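Local coordinates for protein metallo-carboxypeptidase (Pseudomonas aeruginosa, PDB 4A39) that binds zinc and probably acts as an M14 metallocarboxypeptidase, removing residues from the C-terminal end of peptides, at residues 194-199 against 375-380. Numbering follows the deposited sequence.
Sequences IERLQR and DVLSTL
Arg196 and Leu377 run antiparallel alongside one another where side chains from the C-terminal end of helix 185-196 meet helix 366-383 in the zinc carboxypeptidase alpha/beta fold, with Arg196 CA and Leu377 CA 8.7 Å apart. The arginine chain runs almost straight toward helix 366-383, because CG stands anti to the backbone N (chi1 175°) and every later torsion is also extended. Arg196 CB lies 4.1 Å from Leu377 CD1, and Arg196 CD passes the same methyl at 3.9 Å, so the aliphatic part of the arginine lies alongside the leucine. Leu197 lies roughly perpendicular to Leu377, and Leu197 CD2 reaches Leu377 CD1 at 4.1 Å. Met205 of helix 203-211 touches both Arg196 and Leu377, and Leu209 of the same helix meets Leu197. At the polar end NE forms a salt bridge with Asp202, NH2 another with Glu204, whose OE1 is also hydrogen-bonded to Ser378 OG, and NH1 has a weak bond to Gln374 O. The two carboxylates probably balance the buried positive charge, and bonds from all three nitrogens should fix the rotation of the group. The direct bond from Arg196 NH1 to Ser378 OG measures 2.8 Å, nearly straight at 166°, with the oxygen at the guanidinium edge just 8° out of its plane.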
loop_
_atom_site.group_PDB
_atom_site.type_symbol
_atom_site.label_atom_id
_atom_site.label_comp_id
_atom_site.label_asym_id
_atom_site.label_seq_id
_atom_site.Cartn_x
_atom_site.Cartn_y
_atom_site.Cartn_z
ATOM N N ILE A 194 -9.537 -0.823 9.833
ATOM C CA ILE A 194 -10.831 -1.475 10.000
ATOM C C ILE A 194 -10.934 -2.297 11.282
ATOM O O ILE A 194 -11.970 -2.283 11.947
ATOM C CB ILE A 194 -11.166 -2.361 8.769
ATOM C CG1 ILE A 194 -11.654 -1.479 7.617
ATOM C CG2 ILE A 194 -12.248 -3.372 9.108
ATOM C CD1 ILE A 194 -10.631 -0.503 7.101
ATOM N N GLU A 195 -9.872 -3.004 11.647
ATOM C CA GLU A 195 -9.926 -3.807 12.857
ATOM C C GLU A 195 -10.103 -2.957 14.110
ATOM O O GLU A 195 -10.681 -3.421 15.092
ATOM C CB GLU A 195 -8.676 -4.677 12.992
ATOM C CG GLU A 195 -8.509 -5.664 11.858
ATOM C CD GLU A 195 -7.573 -6.802 12.203
ATOM O OE1 GLU A 195 -6.614 -6.578 12.973
ATOM O OE2 GLU A 195 -7.792 -7.920 11.689
ATOM N N ARG A 196 -9.612 -1.721 14.087
ATOM C CA ARG A 196 -9.764 -0.861 15.257
ATOM C C ARG A 196 -11.233 -0.539 15.510
ATOM O O ARG A 196 -11.637 -0.303 16.652
ATOM C CB ARG A 196 -8.979 0.447 15.102
ATOM C CG ARG A 196 -9.238 1.401 16.262
ATOM C CD ARG A 196 -8.307 2.596 16.308
ATOM N NE ARG A 196 -8.665 3.463 17.428
ATOM C CZ ARG A 196 -8.017 4.570 17.771
ATOM N NH1 ARG A 196 -6.955 4.968 17.084
ATOM N NH2 ARG A 196 -8.435 5.283 18.809
ATOM N N LEU A 197 -12.028 -0.535 14.446
ATOM C CA LEU A 197 -13.459 -0.243 14.547
ATOM C C LEU A 197 -14.221 -1.280 15.374
ATOM O O LEU A 197 -15.337 -1.021 15.832
ATOM C CB LEU A 197 -14.076 -0.152 13.149
ATOM C CG LEU A 197 -13.986 1.186 12.412
ATOM C CD1 LEU A 197 -14.900 2.196 13.088
ATOM C CD2 LEU A 197 -12.557 1.677 12.390
ATOM N N GLN A 198 -13.617 -2.450 15.564
ATOM C CA GLN A 198 -14.241 -3.525 16.334
ATOM C C GLN A 198 -14.273 -3.236 17.833
ATOM O O GLN A 198 -15.095 -3.792 18.561
ATOM C CB GLN A 198 -13.495 -4.842 16.105
ATOM C CG GLN A 198 -13.533 -5.347 14.679
ATOM C CD GLN A 198 -12.752 -6.635 14.500
ATOM O OE1 GLN A 198 -11.527 -6.660 14.638
ATOM N NE2 GLN A 198 -13.460 -7.715 14.197
ATOM N N ARG A 199 -13.374 -2.370 18.290
ATOM C CA ARG A 199 -13.293 -2.024 19.707
ATOM C C ARG A 199 -14.615 -1.532 20.291
ATOM O O ARG A 199 -15.235 -0.610 19.764
ATOM C CB ARG A 199 -12.216 -0.961 19.928
ATOM C CG ARG A 199 -10.803 -1.466 19.709
ATOM C CD ARG A 199 -9.785 -0.351 19.889
ATOM N NE ARG A 199 -9.900 0.292 21.196
ATOM C CZ ARG A 199 -9.112 1.276 21.619
ATOM N NH1 ARG A 199 -8.140 1.735 20.839
ATOM N NH2 ARG A 199 -9.300 1.810 22.820
ATOM N N ASP A 375 -2.991 4.486 14.187
ATOM C CA ASP A 375 -2.491 5.758 14.695
ATOM C C ASP A 375 -3.000 6.915 13.844
ATOM O O ASP A 375 -3.158 8.034 14.333
ATOM C CB ASP A 375 -0.959 5.766 14.757
ATOM C CG ASP A 375 -0.415 4.824 15.820
ATOM O OD1 ASP A 375 -1.090 4.646 16.860
ATOM O OD2 ASP A 375 0.689 4.276 15.629
ATOM N N VAL A 376 -3.256 6.647 12.569
ATOM C CA VAL A 376 -3.787 7.679 11.692
ATOM C C VAL A 376 -5.203 8.017 12.165
ATOM O O VAL A 376 -5.613 9.178 12.148
ATOM C CB VAL A 376 -3.820 7.204 10.219
ATOM C CG1 VAL A 376 -4.738 8.100 9.396
ATOM C CG2 VAL A 376 -2.411 7.241 9.634
ATOM N N LEU A 377 -5.949 7.004 12.595
ATOM C CA LEU A 377 -7.303 7.235 13.084
ATOM C C LEU A 377 -7.248 8.142 14.308
ATOM O O LEU A 377 -8.087 9.026 14.464
ATOM C CB LEU A 377 -7.995 5.913 13.431
ATOM C CG LEU A 377 -8.524 5.116 12.234
ATOM C CD1 LEU A 377 -9.120 3.798 12.704
ATOM C CD2 LEU A 377 -9.575 5.941 11.506
ATOM N N SER A 378 -6.255 7.925 15.168
ATOM C CA SER A 378 -6.100 8.755 16.359
ATOM C C SER A 378 -5.838 10.199 15.947
ATOM O O SER A 378 -6.361 11.134 16.557
ATOM C CB SER A 378 -4.940 8.256 17.226
ATOM O OG SER A 378 -5.269 7.045 17.883
ATOM N N THR A 379 -5.025 10.373 14.909
ATOM C CA THR A 379 -4.689 11.702 14.411
ATOM C C THR A 379 -5.924 12.407 13.857
ATOM O O THR A 379 -6.137 13.595 14.112
ATOM C CB THR A 379 -3.596 11.619 13.320
ATOM O OG1 THR A 379 -2.401 11.069 13.895
ATOM C CG2 THR A 379 -3.290 13.003 12.750
ATOM N N LEU A 380 -6.743 11.677 13.108
ATOM C CA LEU A 380 -7.954 12.261 12.539
ATOM C C LEU A 380 -8.938 12.673 13.630
ATOM O O LEU A 380 -9.682 13.645 13.469
ATOM C CB LEU A 380 -8.631 11.276 11.581
ATOM C CG LEU A 380 -7.840 10.885 10.329
ATOM C CD1 LEU A 380 -8.666 9.919 9.494
ATOM C CD2 LEU A 380 -7.488 12.126 9.520
#